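Side-chain contacts in 5-carboxymethyl-2-hydroxymuconate semialdehyde dehydrogenase (Thermus thermophilus, PDB 2D4E), which probably oxidises 5-carboxymethyl-2-hydroxymuconate semialdehyde to the corresponding acid, with NAD as electron acceptor: residues P45-D48 and E53-G56; E16-R21 and E110-G115. All coordinates share one frame; numbering follows the deposited sequence.

How the contacts relate
Contact 1 is a partly buried beta hairpin with exposed residues along its margin, whereas contact 2 is a small, buried meeting of two helices distant in sequence. Their centres lie about 10 Å apart, but they share no helix or strand. Backbone hydrogen bonds carry contact 1; contact 2 rests on leucine, valine and arginine packing. The hairpin is fastened to helix 12-24 by the salt bridge between Asp48 OD1 and Arg19 NH1 (3.3 Å). To helix 103-114 it is joined by a sodium ion that takes ligands from both contacts, by a probable hydrogen bond between Ser46 OG and Asp113 OD1 (2.7 Å), and by the Leu55 CD1 methyl packing on backbone Leu112 O (3.2 Å).

Contact 1 (P45-D48 and E53-G56); sequences PSLD and EVLG. With NA (sodium ion), chain I.
Glu53 O is approached by two donors of the facing strand: Asp48 N at 2.9 Å, and the CA of Leu47 in a longer CH...O contact. This is the antiparallel beta hairpin formed by strands 43-48 and 53-59 of the aldehyde dehydrogenase fold. Leu55 N bonds to Ser46 O at 2.9 Å (N-H...O 165°), and Ser46 N to Gly56 O at 3.1 Å. The short strand axes run at 121° rather than near 180°, so the two strands are strongly twisted. Leu47 and Val54 form the non-hydrogen-bonded pair; their CA atoms are 4.5 Å apart, and although the side chains diverge, the Leu47 CD2 methyl still meets Val54 CG2. Beside them, the Val54 CG1 methyl touches CB of Pro45.

Leu55 lies across Asp48, its CG 3.5 Å from Asp48 CB, and it also touches Leu112 and Phe203. The Asp48 carboxylate is held by Ala50 N at OD2 and by Arg19 at OD1. Strand 43-48 also feeds the sodium site, completed by Trp200 O, Asp113 and a water. Ser46 sets its hydroxyl opposite its backbone N (chi1 179°), placing OG 2.7 Å from the sodium ion, while Leu47 O binds the same ion at 2.5 Å.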
ATOM      1  N   PRO C  45      16.955  44.888 -11.206  1.00 21.12           N
ATOM      2  CA  PRO C  45      15.756  45.020 -12.035  1.00 19.60           C
ATOM      3  C   PRO C  45      15.312  43.744 -12.732  1.00 21.55           C
ATOM      4  O   PRO C  45      16.092  42.804 -12.901  1.00 22.55           O
ATOM      5  CB  PRO C  45      16.170  46.078 -13.039  1.00 18.52           C
ATOM      6  CG  PRO C  45      17.604  45.672 -13.323  1.00 22.49           C
ATOM      7  CD  PRO C  45      18.159  45.327 -11.938  1.00 16.93           C
ATOM      8  N   SER C  46      14.042  43.730 -13.125  1.00 19.54           N
ATOM      9  CA  SER C  46      13.462  42.625 -13.869  1.00 23.73           C
ATOM     10  C   SER C  46      12.785  43.258 -15.076  1.00 24.26           C
ATOM     11  O   SER C  46      11.995  44.195 -14.937  1.00 23.83           O
ATOM     12  CB  SER C  46      12.426  41.864 -13.046  1.00 23.35           C
ATOM     13  OG  SER C  46      11.888  40.809 -13.829  1.00 27.11           O
ATOM     14  N   LEU C  47      13.099  42.741 -16.257  1.00 21.05           N
ATOM     15  CA  LEU C  47      12.560  43.256 -17.506  1.00 17.70           C
ATOM     16  C   LEU C  47      11.222  42.643 -17.923  1.00 21.51           C
ATOM     17  O   LEU C  47      10.837  41.564 -17.469  1.00 24.00           O
ATOM     18  CB  LEU C  47      13.570  43.013 -18.638  1.00 21.82           C
ATOM     19  CG  LEU C  47      15.044  43.355 -18.393  1.00 29.79           C
ATOM     20  CD1 LEU C  47      15.862  42.992 -19.622  1.00 26.05           C
ATOM     21  CD2 LEU C  47      15.188  44.840 -18.072  1.00 29.06           C
ATOM     22  N   ASP C  48      10.527  43.357 -18.799  1.00 19.37           N
ATOM     23  CA  ASP C  48       9.265  42.912 -19.371  1.00 21.14           C
ATOM     24  C   ASP C  48       9.747  42.333 -20.700  1.00 20.86           C
ATOM     25  O   ASP C  48      10.134  43.073 -21.597  1.00 25.81           O
ATOM     26  CB  ASP C  48       8.342  44.119 -19.587  1.00 25.57           C
ATOM     27  CG  ASP C  48       7.109  43.789 -20.413  1.00 29.07           C
ATOM     28  OD1 ASP C  48       6.175  44.619 -20.422  1.00 28.82           O
ATOM     29  OD2 ASP C  48       7.068  42.721 -21.061  1.00 27.34           O
ATOM     30  N   GLU C  53      11.816  46.581 -21.249  1.00 28.07           N
ATOM     31  CA  GLU C  53      11.799  47.780 -20.416  1.00 30.71           C
ATOM     32  C   GLU C  53      11.783  47.253 -18.986  1.00 26.93           C
ATOM     33  O   GLU C  53      11.336  46.132 -18.739  1.00 25.34           O
ATOM     34  CB  GLU C  53      10.517  48.584 -20.630  1.00 33.45           C
ATOM     35  CG  GLU C  53      10.177  48.932 -22.062  1.00 47.72           C
ATOM     36  CD  GLU C  53      10.886  50.171 -22.558  1.00 56.91           C
ATOM     37  OE1 GLU C  53      10.338  50.833 -23.471  1.00 57.59           O
ATOM     38  OE2 GLU C  53      11.986  50.479 -22.045  1.00 60.55           O
ATOM     39  N   VAL C  54      12.251  48.057 -18.041  1.00 26.73           N
ATOM     40  CA  VAL C  54      12.254  47.638 -16.648  1.00 21.85           C
ATOM     41  C   VAL C  54      10.830  47.668 -16.089  1.00 26.76           C
ATOM     42  O   VAL C  54      10.130  48.681 -16.202  1.00 26.53           O
ATOM     43  CB  VAL C  54      13.163  48.551 -15.797  1.00 22.72           C
ATOM     44  CG1 VAL C  54      13.016  48.209 -14.324  1.00 26.92           C
ATOM     45  CG2 VAL C  54      14.614  48.377 -16.222  1.00 17.63           C
ATOM     46  N   LEU C  55      10.402  46.550 -15.507  1.00 20.49           N
ATOM     47  CA  LEU C  55       9.069  46.431 -14.915  1.00 23.95           C
ATOM     48  C   LEU C  55       9.081  46.949 -13.491  1.00 25.79           C
ATOM     49  O   LEU C  55       8.116  47.555 -13.016  1.00 29.36           O
ATOM     50  CB  LEU C  55       8.619  44.970 -14.879  1.00 27.91           C
ATOM     51  CG  LEU C  55       7.919  44.339 -16.079  1.00 32.28           C
ATOM     52  CD1 LEU C  55       7.717  42.853 -15.803  1.00 35.01           C
ATOM     53  CD2 LEU C  55       6.576  45.021 -16.315  1.00 28.78           C
ATOM     54  N   GLY C  56      10.188  46.687 -12.812  1.00 22.56           N
ATOM     55  CA  GLY C  56      10.340  47.101 -11.435  1.00 24.33           C
ATOM     56  C   GLY C  56      11.623  46.511 -10.895  1.00 25.19           C
ATOM     57  O   GLY C  56      12.456  46.016 -11.662  1.00 19.70           O
TER
HETATM   58 NA    NA I1903      10.970  39.544 -16.023  1.00 21.11          NA
HETATM   59  O   HOH W   1      12.887  38.970 -17.463  1.00 18.04           O

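Contact 2 (E16-R21 and E110-G115). With NA (sodium ion), chain I.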
ATOM      1  N   GLU C  16      -3.483  47.426 -16.219  1.00 30.35           N
ATOM      2  CA  GLU C  16      -2.719  48.659 -16.073  1.00 28.31           C
ATOM      3  C   GLU C  16      -2.412  48.963 -14.608  1.00 23.12           C
ATOM      4  O   GLU C  16      -1.369  49.530 -14.294  1.00 28.27           O
ATOM      5  CB  GLU C  16      -3.477  49.819 -16.725  1.00 33.79           C
ATOM      6  CG  GLU C  16      -3.862  49.526 -18.170  1.00 42.34           C
ATOM      7  CD  GLU C  16      -4.486  50.713 -18.883  1.00 54.55           C
ATOM      8  OE1 GLU C  16      -5.469  51.282 -18.355  1.00 54.41           O
ATOM      9  OE2 GLU C  16      -3.993  51.069 -19.978  1.00 56.66           O
ATOM     10  N   GLU C  17      -3.313  48.575 -13.713  1.00 25.54           N
ATOM     11  CA  GLU C  17      -3.108  48.791 -12.283  1.00 29.09           C
ATOM     12  C   GLU C  17      -1.925  47.961 -11.794  1.00 26.78           C
ATOM     13  O   GLU C  17      -1.051  48.463 -11.086  1.00 26.32           O
ATOM     14  CB  GLU C  17      -4.361  48.399 -11.493  1.00 32.36           C
ATOM     15  CG  GLU C  17      -5.482  49.430 -11.524  1.00 48.79           C
ATOM     16  CD  GLU C  17      -6.766  48.924 -10.877  1.00 55.95           C
ATOM     17  OE1 GLU C  17      -6.683  48.224  -9.840  1.00 58.54           O
ATOM     18  OE2 GLU C  17      -7.859  49.238 -11.398  1.00 58.15           O
ATOM     19  N   VAL C  18      -1.911  46.685 -12.173  1.00 26.65           N
ATOM     20  CA  VAL C  18      -0.839  45.774 -11.786  1.00 25.60           C
ATOM     21  C   VAL C  18       0.493  46.296 -12.308  1.00 26.59           C
ATOM     22  O   VAL C  18       1.474  46.376 -11.566  1.00 28.85           O
ATOM     23  CB  VAL C  18      -1.078  44.352 -12.353  1.00 27.17           C
ATOM     24  CG1 VAL C  18       0.128  43.468 -12.091  1.00 22.91           C
ATOM     25  CG2 VAL C  18      -2.327  43.745 -11.722  1.00 24.76           C
ATOM     26  N   ARG C  19       0.518  46.661 -13.583  1.00 23.66           N
ATOM     27  CA  ARG C  19       1.738  47.173 -14.193  1.00 26.01           C
ATOM     28  C   ARG C  19       2.282  48.351 -13.396  1.00 27.01           C
ATOM     29  O   ARG C  19       3.488  48.465 -13.169  1.00 28.75           O
ATOM     30  CB  ARG C  19       1.470  47.606 -15.641  1.00 25.98           C
ATOM     31  CG  ARG C  19       2.720  48.060 -16.387  1.00 30.14           C
ATOM     32  CD  ARG C  19       2.397  48.591 -17.778  1.00 33.74           C
ATOM     33  NE  ARG C  19       2.009  47.550 -18.730  1.00 31.13           N
ATOM     34  CZ  ARG C  19       2.852  46.668 -19.261  1.00 37.23           C
ATOM     35  NH1 ARG C  19       4.139  46.690 -18.936  1.00 28.39           N
ATOM     36  NH2 ARG C  19       2.410  45.775 -20.136  1.00 35.78           N
ATOM     37  N   ARG C  20       1.379  49.221 -12.964  1.00 29.56           N
ATOM     38  CA  ARG C  20       1.757  50.404 -12.206  1.00 28.72           C
ATOM     39  C   ARG C  20       2.293  50.087 -10.809  1.00 27.31           C
ATOM     40  O   ARG C  20       3.248  50.714 -10.355  1.00 23.84           O
ATOM     41  CB  ARG C  20       0.561  51.358 -12.129  1.00 34.27           C
ATOM     42  CG  ARG C  20       0.823  52.648 -11.383  1.00 43.14           C
ATOM     43  CD  ARG C  20      -0.170  53.735 -11.793  1.00 51.85           C
ATOM     44  NE  ARG C  20      -1.550  53.251 -11.865  1.00 56.58           N
ATOM     45  CZ  ARG C  20      -2.249  53.143 -12.994  1.00 57.61           C
ATOM     46  NH1 ARG C  20      -1.698  53.484 -14.155  1.00 52.78           N
ATOM     47  NH2 ARG C  20      -3.502  52.698 -12.966  1.00 51.70           N
ATOM     48  N   ARG C  21       1.697  49.113 -10.125  1.00 29.76           N
ATOM     49  CA  ARG C  21       2.175  48.767  -8.790  1.00 32.70           C
ATOM     50  C   ARG C  21       3.565  48.127  -8.837  1.00 34.82           C
ATOM     51  O   ARG C  21       4.354  48.270  -7.903  1.00 36.89           O
ATOM     52  CB  ARG C  21       1.183  47.835  -8.080  1.00 35.98           C
ATOM     53  CG  ARG C  21      -0.098  48.533  -7.613  1.00 43.71           C
ATOM     54  CD  ARG C  21      -0.819  47.732  -6.526  1.00 49.82           C
ATOM     55  NE  ARG C  21      -1.473  46.532  -7.041  1.00 51.71           N
ATOM     56  CZ  ARG C  21      -2.652  46.528  -7.656  1.00 56.04           C
ATOM     57  NH1 ARG C  21      -3.315  47.666  -7.833  1.00 57.37           N
ATOM     58  NH2 ARG C  21      -3.166  45.388  -8.100  1.00 52.51           N
ATOM     59  N   GLU C 110       2.618  37.715 -13.387  1.00 14.11           N
ATOM     60  CA  GLU C 110       3.507  36.724 -13.974  1.00 19.70           C
ATOM     61  C   GLU C 110       3.570  36.854 -15.495  1.00 18.59           C
ATOM     62  O   GLU C 110       4.608  36.589 -16.106  1.00 16.11           O
ATOM     63  CB  GLU C 110       3.063  35.316 -13.568  1.00 19.75           C
ATOM     64  CG  GLU C 110       3.876  34.205 -14.209  1.00 21.78           C
ATOM     65  CD  GLU C 110       3.814  32.905 -13.425  1.00 29.51           C
ATOM     66  OE1 GLU C 110       4.076  31.841 -14.023  1.00 31.36           O
ATOM     67  OE2 GLU C 110       3.517  32.948 -12.211  1.00 22.96           O
ATOM     68  N   CYS C 111       2.465  37.268 -16.101  1.00 16.50           N
ATOM     69  CA  CYS C 111       2.423  37.447 -17.544  1.00 16.93           C
ATOM     70  C   CYS C 111       3.410  38.548 -17.946  1.00 18.83           C
ATOM     71  O   CYS C 111       4.256  38.357 -18.822  1.00 17.67           O
ATOM     72  CB  CYS C 111       1.007  37.827 -17.975  1.00 21.60           C
ATOM     73  SG  CYS C 111       0.863  38.258 -19.712  1.00 21.30           S
ATOM     74  N   LEU C 112       3.303  39.697 -17.287  1.00 18.61           N
ATOM     75  CA  LEU C 112       4.183  40.825 -17.563  1.00 19.24           C
ATOM     76  C   LEU C 112       5.652  40.500 -17.319  1.00 20.75           C
ATOM     77  O   LEU C 112       6.525  40.902 -18.085  1.00 16.42           O
ATOM     78  CB  LEU C 112       3.807  42.017 -16.677  1.00 19.66           C
ATOM     79  CG  LEU C 112       2.455  42.700 -16.888  1.00 23.15           C
ATOM     80  CD1 LEU C 112       2.312  43.848 -15.899  1.00 20.57           C
ATOM     81  CD2 LEU C 112       2.361  43.219 -18.313  1.00 18.90           C
ATOM     82  N   ASP C 113       5.905  39.770 -16.237  1.00 20.98           N
ATOM     83  CA  ASP C 113       7.245  39.405 -15.794  1.00 15.77           C
ATOM     84  C   ASP C 113       7.922  38.273 -16.574  1.00 18.30           C
ATOM     85  O   ASP C 113       9.124  38.334 -16.836  1.00 17.42           O
ATOM     86  CB  ASP C 113       7.162  39.037 -14.301  1.00 18.89           C
ATOM     87  CG  ASP C 113       8.478  39.221 -13.554  1.00 18.65           C
ATOM     88  OD1 ASP C 113       9.430  39.798 -14.117  1.00 20.06           O
ATOM     89  OD2 ASP C 113       8.547  38.797 -12.375  1.00 19.66           O
ATOM     90  N   ALA C 114       7.157  37.252 -16.958  1.00 20.02           N
ATOM     91  CA  ALA C 114       7.733  36.100 -17.650  1.00 19.69           C
ATOM     92  C   ALA C 114       7.373  35.889 -19.122  1.00 21.51           C
ATOM     93  O   ALA C 114       7.846  34.934 -19.737  1.00 17.97           O
ATOM     94  CB  ALA C 114       7.435  34.831 -16.857  1.00 15.92           C
ATOM     95  N   GLY C 115       6.527  36.753 -19.678  1.00 19.81           N
ATOM     96  CA  GLY C 115       6.189  36.652 -21.092  1.00 14.33           C
ATOM     97  C   GLY C 115       5.233  35.608 -21.653  1.00 19.72           C
ATOM     98  O   GLY C 115       5.112  35.507 -22.878  1.00 19.91           O
TER
HETATM   99 NA    NA I1903      10.970  39.544 -16.023  1.00 21.11          NA
HETATM  100  O   HOH W   1      12.887  38.970 -17.463  1.00 18.04           O
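Arg19 and Leu112 carry most of this helix-to-helix packing, in which helix 12-24, near the N-terminus, lies against the C-terminal turn of helix 103-114 in the aldehyde dehydrogenase fold. The closest CA atoms, those of Arg19 and Leu112, are 7.6 Å apart, and only 138 Å² is buried in all, so the contact is close but small.

The apolar part centres on the two methyls of Leu112. CD1 comes up against the root of the Arg19 side chain, 3.9 Å from Arg19 CB, and more loosely approaches Val18 CG1 at 4.4 Å. CD2 lies over one face of the Arg19 guanidinium, 3.6 Å from Arg19 CZ; the still shorter approach to NH2 is too close to bear an interpretation. The two side chains cross at about a right angle. Arg19 leaves its helix extended (chi1 -176°) and then bends at chi3 (-72°), which brings the flat guanidinium round over the methyl. Leu55 of strand 53-59 also touches both Arg19 and Leu112.

The same guanidinium also serves the hairpin's carboxylate, that of Asp48, and so offers a face to a methyl and an N-H to an acid.

At the helix end, Gly115 takes a positive phi (76°) as the chain leaves the helix, while its N still bonds to Cys111 O at 2.9 Å. The metal contacts come from Asp113, one residue after Leu112, which makes no contact with residues 16-21. Its OD2 accepts a hydrogen bond from Phe203 N, which steadies the carboxylate, and it chelates the sodium ion through O at 2.4 Å and OD1 at 2.5 Å.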